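Local coordinates for stringent starvation protein A homolog (Haemophilus influenzae, PDB 3LYK) that probably forms an equimolar complex with the RNA polymerase holoenzyme, but not with the core enzyme, and belongs to the glutathione S-transferase superfamily, at residues P108-A113 with A158-K163; Q104-T109 with K129-G134; L97-I102 with D154-P159. One frame throughout, in Å; residues are numbered along the deposited sequence.

Contact 1: P108-A113 with A158-K163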
loop_
_atom_site.group_PDB
_atom_site.type_symbol
_atom_site.label_atom_id
_atom_site.label_comp_id
_atom_site.label_asym_id
_atom_site.label_seq_id
_atom_site.Cartn_x
_atom_site.Cartn_y
_atom_site.Cartn_z
ATOM N N PRO B 108 -14.607 -4.508 -0.725
ATOM C CA PRO B 108 -15.756 -3.813 -0.094
ATOM C C PRO B 108 -17.084 -4.485 -0.382
ATOM O O PRO B 108 -17.945 -4.466 0.469
ATOM C CB PRO B 108 -15.736 -2.401 -0.729
ATOM C CG PRO B 108 -14.261 -2.195 -1.132
ATOM C CD PRO B 108 -13.804 -3.584 -1.571
ATOM N N THR B 109 -17.230 -5.067 -1.563
ATOM C CA THR B 109 -18.417 -5.825 -1.934
ATOM C C THR B 109 -18.558 -7.076 -1.034
ATOM O O THR B 109 -19.650 -7.387 -0.535
ATOM C CB THR B 109 -18.366 -6.217 -3.409
ATOM O OG1 THR B 109 -18.056 -5.063 -4.176
ATOM C CG2 THR B 109 -19.723 -6.806 -3.918
ATOM N N LEU B 110 -17.441 -7.756 -0.788
ATOM C CA LEU B 110 -17.428 -8.877 0.147
ATOM C C LEU B 110 -17.858 -8.435 1.525
ATOM O O LEU B 110 -18.652 -9.113 2.153
ATOM C CB LEU B 110 -16.037 -9.566 0.195
ATOM C CG LEU B 110 -15.894 -10.765 1.139
ATOM C CD1 LEU B 110 -16.869 -11.902 0.741
ATOM C CD2 LEU B 110 -14.417 -11.242 1.221
ATOM N N ALA B 111 -17.346 -7.301 2.006
ATOM C CA ALA B 111 -17.756 -6.799 3.319
ATOM C C ALA B 111 -19.279 -6.481 3.391
ATOM O O ALA B 111 -19.922 -6.717 4.411
ATOM C CB ALA B 111 -16.957 -5.587 3.713
ATOM N N LYS B 112 -19.810 -5.912 2.316
ATOM C CA LYS B 112 -21.250 -5.630 2.169
ATOM C C LYS B 112 -22.010 -6.967 2.273
ATOM O O LYS B 112 -23.035 -7.070 2.975
ATOM C CB LYS B 112 -21.469 -4.990 0.791
ATOM C CG LYS B 112 -22.759 -4.203 0.575
ATOM C CD LYS B 112 -22.862 -3.712 -0.891
ATOM C CE LYS B 112 -24.255 -3.941 -1.495
ATOM N NZ LYS B 112 -24.134 -4.142 -2.982
ATOM N N ALA B 113 -21.484 -7.992 1.593
ATOM C CA ALA B 113 -22.101 -9.325 1.571
ATOM C C ALA B 113 -22.131 -9.993 2.934
ATOM O O ALA B 113 -22.947 -10.850 3.172
ATOM C CB ALA B 113 -21.431 -10.238 0.535
ATOM N N ALA B 158 -7.532 -16.123 -2.802
ATOM C CA ALA B 158 -7.995 -17.315 -2.060
ATOM C C ALA B 158 -8.836 -17.019 -0.790
ATOM O O ALA B 158 -9.859 -17.632 -0.614
ATOM C CB ALA B 158 -6.830 -18.316 -1.755
ATOM N N PRO B 159 -8.419 -16.054 0.073
ATOM C CA PRO B 159 -9.242 -15.761 1.226
ATOM C C PRO B 159 -10.629 -15.274 0.820
ATOM O O PRO B 159 -11.600 -15.488 1.558
ATOM C CB PRO B 159 -8.463 -14.632 1.931
ATOM C CG PRO B 159 -7.058 -14.976 1.642
ATOM C CD PRO B 159 -7.119 -15.363 0.169
ATOM N N LEU B 160 -10.707 -14.599 -0.321
ATOM C CA LEU B 160 -11.980 -14.051 -0.786
ATOM C C LEU B 160 -12.920 -15.160 -1.291
ATOM O O LEU B 160 -14.107 -15.148 -0.988
ATOM C CB LEU B 160 -11.762 -13.011 -1.880
ATOM C CG LEU B 160 -13.059 -12.502 -2.510
ATOM C CD1 LEU B 160 -12.988 -11.022 -2.700
ATOM C CD2 LEU B 160 -13.251 -13.209 -3.850
ATOM N N LEU B 161 -12.374 -16.100 -2.062
ATOM C CA LEU B 161 -13.122 -17.256 -2.543
ATOM C C LEU B 161 -13.562 -18.178 -1.379
ATOM O O LEU B 161 -14.670 -18.690 -1.384
ATOM C CB LEU B 161 -12.294 -18.016 -3.551
ATOM C CG LEU B 161 -12.042 -17.207 -4.834
ATOM C CD1 LEU B 161 -11.158 -17.979 -5.758
ATOM C CD2 LEU B 161 -13.376 -16.848 -5.598
ATOM N N TRP B 162 -12.688 -18.335 -0.387
ATOM C CA TRP B 162 -12.970 -19.056 0.799
ATOM C C TRP B 162 -14.187 -18.464 1.510
ATOM O O TRP B 162 -15.096 -19.206 1.896
ATOM C CB TRP B 162 -11.770 -19.027 1.719
ATOM C CG TRP B 162 -11.946 -19.828 2.980
ATOM C CD1 TRP B 162 -12.026 -19.339 4.282
ATOM C CD2 TRP B 162 -11.998 -21.260 3.089
ATOM N NE1 TRP B 162 -12.104 -20.388 5.166
ATOM C CE2 TRP B 162 -12.108 -21.572 4.472
ATOM C CE3 TRP B 162 -11.993 -22.307 2.151
ATOM C CZ2 TRP B 162 -12.212 -22.905 4.953
ATOM C CZ3 TRP B 162 -12.081 -23.634 2.631
ATOM C CH2 TRP B 162 -12.185 -23.909 4.027
ATOM N N LYS B 163 -14.222 -17.143 1.664
ATOM C CA LYS B 163 -15.367 -16.514 2.302
ATOM C C LYS B 163 -16.633 -16.653 1.485
ATOM O O LYS B 163 -17.704 -16.904 2.066
ATOM C CB LYS B 163 -15.112 -15.059 2.658
ATOM C CG LYS B 163 -14.293 -14.934 3.941
ATOM C CD LYS B 163 -14.116 -13.485 4.323
ATOM C CE LYS B 163 -13.330 -13.340 5.587
ATOM N NZ LYS B 163 -14.181 -13.568 6.789
#

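Contact 2: Q104-T109 with K129-G134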
loop_
_atom_site.group_PDB
_atom_site.type_symbol
_atom_site.label_atom_id
_atom_site.label_comp_id
_atom_site.label_asym_id
_atom_site.label_seq_id
_atom_site.Cartn_x
_atom_site.Cartn_y
_atom_site.Cartn_z
ATOM N N GLN B 104 -9.420 -3.010 -3.647
ATOM C CA GLN B 104 -10.239 -1.820 -3.822
ATOM C C GLN B 104 -11.623 -2.132 -4.374
ATOM O O GLN B 104 -12.617 -1.610 -3.890
ATOM C CB GLN B 104 -9.525 -0.837 -4.769
ATOM C CG GLN B 104 -9.652 0.575 -4.340
ATOM C CD GLN B 104 -8.442 1.418 -4.795
ATOM O OE1 GLN B 104 -7.517 1.684 -4.010
ATOM N NE2 GLN B 104 -8.449 1.824 -6.055
ATOM N N ASP B 105 -11.666 -2.974 -5.395
ATOM C CA ASP B 105 -12.886 -3.291 -6.121
ATOM C C ASP B 105 -13.706 -4.458 -5.492
ATOM O O ASP B 105 -14.932 -4.360 -5.399
ATOM C CB ASP B 105 -12.569 -3.684 -7.570
ATOM C CG ASP B 105 -11.871 -2.564 -8.377
ATOM O OD1 ASP B 105 -11.462 -2.842 -9.527
ATOM O OD2 ASP B 105 -11.723 -1.431 -7.887
ATOM N N TRP B 106 -13.051 -5.563 -5.097
ATOM C CA TRP B 106 -13.797 -6.736 -4.608
ATOM C C TRP B 106 -14.011 -6.772 -3.115
ATOM O O TRP B 106 -15.111 -7.079 -2.676
ATOM C CB TRP B 106 -13.160 -8.031 -5.071
ATOM C CG TRP B 106 -13.192 -8.218 -6.542
ATOM C CD1 TRP B 106 -13.973 -7.541 -7.450
ATOM C CD2 TRP B 106 -12.467 -9.189 -7.285
ATOM N NE1 TRP B 106 -13.740 -8.015 -8.718
ATOM C CE2 TRP B 106 -12.823 -9.029 -8.646
ATOM C CE3 TRP B 106 -11.552 -10.201 -6.935
ATOM C CZ2 TRP B 106 -12.277 -9.825 -9.661
ATOM C CZ3 TRP B 106 -11.017 -10.995 -7.939
ATOM C CH2 TRP B 106 -11.375 -10.804 -9.286
ATOM N N TYR B 107 -12.994 -6.433 -2.315
ATOM C CA TYR B 107 -13.116 -6.513 -0.869
ATOM C C TYR B 107 -14.297 -5.749 -0.237
ATOM O O TYR B 107 -14.885 -6.255 0.745
ATOM C CB TYR B 107 -11.781 -6.202 -0.170
ATOM C CG TYR B 107 -10.763 -7.361 -0.138
ATOM C CD1 TYR B 107 -10.714 -8.317 -1.150
ATOM C CD2 TYR B 107 -9.857 -7.490 0.926
ATOM C CE1 TYR B 107 -9.799 -9.378 -1.130
ATOM C CE2 TYR B 107 -8.917 -8.543 0.952
ATOM C CZ TYR B 107 -8.909 -9.483 -0.085
ATOM O OH TYR B 107 -8.013 -10.533 -0.055
ATOM N N PRO B 108 -14.607 -4.508 -0.725
ATOM C CA PRO B 108 -15.756 -3.813 -0.094
ATOM C C PRO B 108 -17.084 -4.485 -0.382
ATOM O O PRO B 108 -17.945 -4.466 0.469
ATOM C CB PRO B 108 -15.736 -2.401 -0.729
ATOM C CG PRO B 108 -14.261 -2.195 -1.132
ATOM C CD PRO B 108 -13.804 -3.584 -1.571
ATOM N N THR B 109 -17.230 -5.067 -1.563
ATOM C CA THR B 109 -18.417 -5.825 -1.934
ATOM C C THR B 109 -18.558 -7.076 -1.034
ATOM O O THR B 109 -19.650 -7.387 -0.535
ATOM C CB THR B 109 -18.366 -6.217 -3.409
ATOM O OG1 THR B 109 -18.056 -5.063 -4.176
ATOM C CG2 THR B 109 -19.723 -6.806 -3.918
ATOM N N LYS B 129 -20.241 -12.791 -7.690
ATOM C CA LYS B 129 -20.440 -13.956 -8.542
ATOM C C LYS B 129 -20.298 -13.633 -10.041
ATOM O O LYS B 129 -19.530 -14.298 -10.753
ATOM C CB LYS B 129 -21.800 -14.595 -8.237
ATOM C CG LYS B 129 -21.972 -15.990 -8.791
ATOM C CD LYS B 129 -23.192 -16.656 -8.221
ATOM C CE LYS B 129 -23.157 -18.113 -8.577
ATOM N NZ LYS B 129 -24.255 -18.816 -7.873
ATOM N N GLU B 130 -21.010 -12.611 -10.515
ATOM C CA GLU B 130 -20.898 -12.219 -11.925
ATOM C C GLU B 130 -19.448 -11.847 -12.278
ATOM O O GLU B 130 -18.881 -12.365 -13.251
ATOM C CB GLU B 130 -21.811 -11.046 -12.256
ATOM C CG GLU B 130 -23.296 -11.369 -12.350
ATOM C CD GLU B 130 -24.154 -10.116 -12.611
ATOM O OE1 GLU B 130 -24.823 -10.059 -13.675
ATOM O OE2 GLU B 130 -24.146 -9.183 -11.757
ATOM N N GLU B 131 -18.851 -10.971 -11.467
ATOM C CA GLU B 131 -17.477 -10.516 -11.700
ATOM C C GLU B 131 -16.436 -11.629 -11.744
ATOM O O GLU B 131 -15.590 -11.657 -12.638
ATOM C CB GLU B 131 -17.088 -9.452 -10.688
ATOM C CG GLU B 131 -17.277 -8.050 -11.242
ATOM C CD GLU B 131 -17.649 -7.032 -10.184
ATOM O OE1 GLU B 131 -17.549 -7.330 -8.960
ATOM O OE2 GLU B 131 -18.048 -5.918 -10.586
ATOM N N LEU B 132 -16.497 -12.549 -10.785
ATOM C CA LEU B 132 -15.578 -13.674 -10.794
ATOM C C LEU B 132 -15.781 -14.595 -12.014
ATOM O O LEU B 132 -14.810 -15.015 -12.653
ATOM C CB LEU B 132 -15.633 -14.431 -9.464
ATOM C CG LEU B 132 -14.867 -13.682 -8.357
ATOM C CD1 LEU B 132 -15.423 -13.986 -7.004
ATOM C CD2 LEU B 132 -13.365 -13.978 -8.411
ATOM N N LEU B 133 -17.035 -14.874 -12.356
ATOM C CA LEU B 133 -17.315 -15.604 -13.595
ATOM C C LEU B 133 -16.740 -14.861 -14.817
ATOM O O LEU B 133 -16.079 -15.466 -15.660
ATOM C CB LEU B 133 -18.818 -15.936 -13.744
ATOM C CG LEU B 133 -19.300 -17.125 -12.880
ATOM C CD1 LEU B 133 -20.808 -17.359 -13.044
ATOM C CD2 LEU B 133 -18.523 -18.445 -13.149
ATOM N N GLY B 134 -16.934 -13.545 -14.856
ATOM C CA GLY B 134 -16.381 -12.691 -15.909
ATOM C C GLY B 134 -14.885 -12.823 -16.148
ATOM O O GLY B 134 -14.434 -12.746 -17.290
#

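Contact 3: L97-I102 with D154-P159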
loop_
_atom_site.group_PDB
_atom_site.type_symbol
_atom_site.label_atom_id
_atom_site.label_comp_id
_atom_site.label_asym_id
_atom_site.label_seq_id
_atom_site.Cartn_x
_atom_site.Cartn_y
_atom_site.Cartn_z
ATOM N N LEU B 97 -0.259 -3.971 -8.585
ATOM C CA LEU B 97 -1.431 -3.236 -9.079
ATOM C C LEU B 97 -2.688 -4.130 -9.025
ATOM O O LEU B 97 -3.780 -3.686 -8.648
ATOM C CB LEU B 97 -1.190 -2.748 -10.506
ATOM C CG LEU B 97 -2.202 -1.668 -10.916
ATOM C CD1 LEU B 97 -2.089 -0.466 -10.017
ATOM C CD2 LEU B 97 -2.043 -1.244 -12.385
ATOM N N LEU B 98 -2.500 -5.396 -9.387
ATOM C CA LEU B 98 -3.554 -6.415 -9.290
ATOM C C LEU B 98 -4.083 -6.547 -7.866
ATOM O O LEU B 98 -5.291 -6.555 -7.636
ATOM C CB LEU B 98 -2.970 -7.743 -9.768
ATOM C CG LEU B 98 -3.798 -8.826 -10.409
ATOM C CD1 LEU B 98 -4.936 -8.206 -11.219
ATOM C CD2 LEU B 98 -2.849 -9.579 -11.327
HETATM N N MSE B 99 -3.171 -6.554 -6.900
HETATM C CA MSE B 99 -3.535 -6.654 -5.504
HETATM C C MSE B 99 -4.342 -5.477 -5.048
HETATM O O MSE B 99 -5.384 -5.634 -4.380
HETATM C CB MSE B 99 -2.275 -6.836 -4.632
HETATM C CG MSE B 99 -1.737 -8.297 -4.723
HETATM SE SE MSE B 99 -0.075 -8.529 -3.692
HETATM C CE MSE B 99 1.351 -8.250 -4.966
ATOM N N LEU B 100 -3.857 -4.279 -5.393
ATOM C CA LEU B 100 -4.543 -3.061 -5.039
ATOM C C LEU B 100 -5.970 -3.084 -5.580
ATOM O O LEU B 100 -6.905 -2.690 -4.870
ATOM C CB LEU B 100 -3.833 -1.839 -5.615
ATOM C CG LEU B 100 -4.624 -0.530 -5.472
ATOM C CD1 LEU B 100 -4.668 -0.124 -4.024
ATOM C CD2 LEU B 100 -3.973 0.632 -6.299
ATOM N N ARG B 101 -6.122 -3.521 -6.821
ATOM C CA ARG B 101 -7.426 -3.534 -7.469
ATOM C C ARG B 101 -8.375 -4.582 -6.859
ATOM O O ARG B 101 -9.576 -4.317 -6.701
ATOM C CB ARG B 101 -7.286 -3.775 -8.960
ATOM C CG ARG B 101 -6.683 -2.551 -9.721
ATOM C CD ARG B 101 -6.475 -2.831 -11.185
ATOM N NE ARG B 101 -7.673 -3.419 -11.768
ATOM C CZ ARG B 101 -7.691 -4.518 -12.513
ATOM N NH1 ARG B 101 -6.561 -5.134 -12.822
ATOM N NH2 ARG B 101 -8.847 -5.005 -12.956
ATOM N N ILE B 102 -7.842 -5.761 -6.536
ATOM C CA ILE B 102 -8.630 -6.763 -5.820
ATOM C C ILE B 102 -9.180 -6.181 -4.544
ATOM O O ILE B 102 -10.390 -6.185 -4.321
ATOM C CB ILE B 102 -7.839 -8.067 -5.602
ATOM C CG1 ILE B 102 -7.660 -8.720 -6.963
ATOM C CG2 ILE B 102 -8.576 -8.999 -4.588
ATOM C CD1 ILE B 102 -6.513 -9.712 -7.025
ATOM N N ASP B 154 -2.463 -14.539 -5.163
ATOM C CA ASP B 154 -3.313 -15.664 -4.719
ATOM C C ASP B 154 -3.645 -15.555 -3.226
ATOM O O ASP B 154 -4.733 -15.952 -2.810
ATOM C CB ASP B 154 -2.620 -16.985 -5.045
ATOM C CG ASP B 154 -2.285 -17.089 -6.511
ATOM O OD1 ASP B 154 -3.227 -17.202 -7.332
ATOM O OD2 ASP B 154 -1.075 -16.978 -6.859
ATOM N N CYS B 155 -2.734 -14.964 -2.437
ATOM C CA CYS B 155 -3.014 -14.679 -1.042
ATOM C C CYS B 155 -4.096 -13.614 -0.888
ATOM O O CYS B 155 -4.666 -13.489 0.194
ATOM C CB CYS B 155 -1.746 -14.287 -0.281
ATOM S SG CYS B 155 -0.519 -15.632 -0.320
ATOM N N TYR B 156 -4.375 -12.850 -1.950
ATOM C CA TYR B 156 -5.519 -11.935 -1.913
ATOM C C TYR B 156 -6.785 -12.641 -2.433
ATOM O O TYR B 156 -7.862 -12.427 -1.911
ATOM C CB TYR B 156 -5.282 -10.651 -2.772
ATOM C CG TYR B 156 -4.510 -9.545 -2.066
ATOM C CD1 TYR B 156 -3.154 -9.711 -1.762
ATOM C CD2 TYR B 156 -5.127 -8.340 -1.712
ATOM C CE1 TYR B 156 -2.432 -8.728 -1.109
ATOM C CE2 TYR B 156 -4.386 -7.316 -1.041
ATOM C CZ TYR B 156 -3.048 -7.533 -0.757
ATOM O OH TYR B 156 -2.282 -6.592 -0.111
ATOM N N VAL B 157 -6.662 -13.417 -3.505
ATOM C CA VAL B 157 -7.840 -14.032 -4.110
ATOM C C VAL B 157 -8.399 -15.207 -3.253
ATOM O O VAL B 157 -9.612 -15.258 -2.997
ATOM C CB VAL B 157 -7.569 -14.457 -5.589
ATOM C CG1 VAL B 157 -8.799 -15.082 -6.210
ATOM C CG2 VAL B 157 -7.132 -13.205 -6.449
ATOM N N ALA B 158 -7.532 -16.123 -2.802
ATOM C CA ALA B 158 -7.995 -17.315 -2.060
ATOM C C ALA B 158 -8.836 -17.019 -0.790
ATOM O O ALA B 158 -9.859 -17.632 -0.614
ATOM C CB ALA B 158 -6.830 -18.316 -1.755
ATOM N N PRO B 159 -8.419 -16.054 0.073
ATOM C CA PRO B 159 -9.242 -15.761 1.226
ATOM C C PRO B 159 -10.629 -15.274 0.820
ATOM O O PRO B 159 -11.600 -15.488 1.558
ATOM C CB PRO B 159 -8.463 -14.632 1.931
ATOM C CG PRO B 159 -7.058 -14.976 1.642
ATOM C CD PRO B 159 -7.119 -15.363 0.169
#

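Contact 1: P108-A113 with A158-K163
Leu110 and Leu160 mark the nearest backbone approach of 108-113 and 158-163, their CA atoms 7.6 Å apart, and both segments are helical. They belong to the long first helix (89-115) and the central helix (152-165) of the all-helical C-terminal domain of the GST fold, and each is kinked, at Pro108 and Thr109 in one and at Pro159 in the other, where the backbone N gives no bond to the preceding turn. One side chain bridges the gap. Leu110 points toward the partner helix with CG anti to its N (chi1 -180°), which carries both methyls across. Its CD2 is the atom shared by both partners: it lies 4.2 Å from Leu160 CG and a similar distance from Leu160 CD1, and it also meets the lysine chain. Leu160 starts off obliquely, and its end comes closer. Lys163 contributes only aliphatic carbons here, and its chain passes the leucine at about a right angle. Leu110 is further covered by Ile16 of helix 16-27 and by Leu167. Beyond CD the lysine bends (chi4 -80°), and NZ leaves the contact to bond Asp14 O and form a salt bridge with Glu114, so the amine is tied outside the apolar patch while CB and CD stay against Leu110. The shortest approach of the contact is Leu110 CD2 to Lys163 CD, 3.8 Å.

Contact 2: Q104-T109 with K129-G134
Trp106 carries this contact, its indole reaching from helix 89-115 toward Glu131 and Leu132 on helix 118-134. The tight part is apolar: Leu132 CD2 lies 3.8 Å from Trp106 CZ3 and equally near CH2, so a single methyl meets the far end of the six-membered ring, approaching it obliquely. Trp106 CG is anti to its carbonyl carbon (chi1 -65°), which directs the indole toward both partners. The looser part is at the five-membered ring, where the chain of the partly exposed Glu131 runs alongside the indole, antiparallel to it, the carboxylate and ring planes 22° apart. Trp106 NE1 and Glu131 OE1 are 3.9 Å apart, too long for a hydrogen bond. The carboxylate is held instead from its own helix, where OE2 bonds Gln127 NE2. The nearest CA atoms, those of Trp106 and Glu131, are 8.8 Å apart, a distance spanned by the indole and the Glu131 and Leu132 side chains. Leu160 of helix 152-165, Leu128 of helix 118-134, Ile135 and Phe145 also pack against the indole, while Leu132 also touches Leu161 and Leu164. The contact thus joins the first two helices of the GST C-terminal domain, with helix 152-165 packed against both.

Contact 3: L97-I102 with D154-P159
Selenomethionine Met99 and Tyr156 cross at about a right angle, with Met99 CG over one face of the phenol ring. This CG sits 3.9 Å from the ring centroid and 25° off the normal, a CH-pi contact displaced toward the rim. The next atom moves outward: SE is 4.3 Å from the same centroid at 47° off the normal, an oblique Met-aromatic contact, and it comes nearest the ring at Tyr156 CE1, 3.5 Å away. A bend at the last torsion of the chain then carries the terminal methyl away from the partner helix. Ile102, one turn on, uses two branches. Its CG2 meets Tyr156 CB at 4.1 Å, and its CD1 reaches Val157 CG2 at 3.6 Å, Ile102 and Val157 crossing at about a right angle. All four residues are buried and no hydrogen bond crosses between the segments, so apolar contacts join them. On the tyrosine side, Gln20, Arg69 and Met72 bring helices 16-27 and 68-78 of the thioredoxin-like domain against Tyr156. The local axes are 9.8 Å apart and 26° from parallel, an arrangement consistent with side-by-side helices in the core of the helical C-terminal domain of the GST fold.

Overall arrangement
From the N terminus, the chain first builds the thioredoxin-like domain and then enters helix 89-115, which supplies the first segment of every contact in the order 3, 2, 1. Helix 118-134 turns back on it, and contact 2 closes that short loop across 19 residues. At helix 152-165, contact 3 closes a loop of 51 residues that encloses contact 2. Contact 1 starts further along helix 89-115, sharing Pro108 and Thr109 with contact 2, and ends on a stretch overlapping that of contact 3 at Ala158 and Pro159. Leu160 packs on Tyr107, linking contacts 1 and 2, and Tyr107 OH probably bonds Tyr156 O, linking 2 to 3. Together they tie three helices of the C-terminal domain into one bundle.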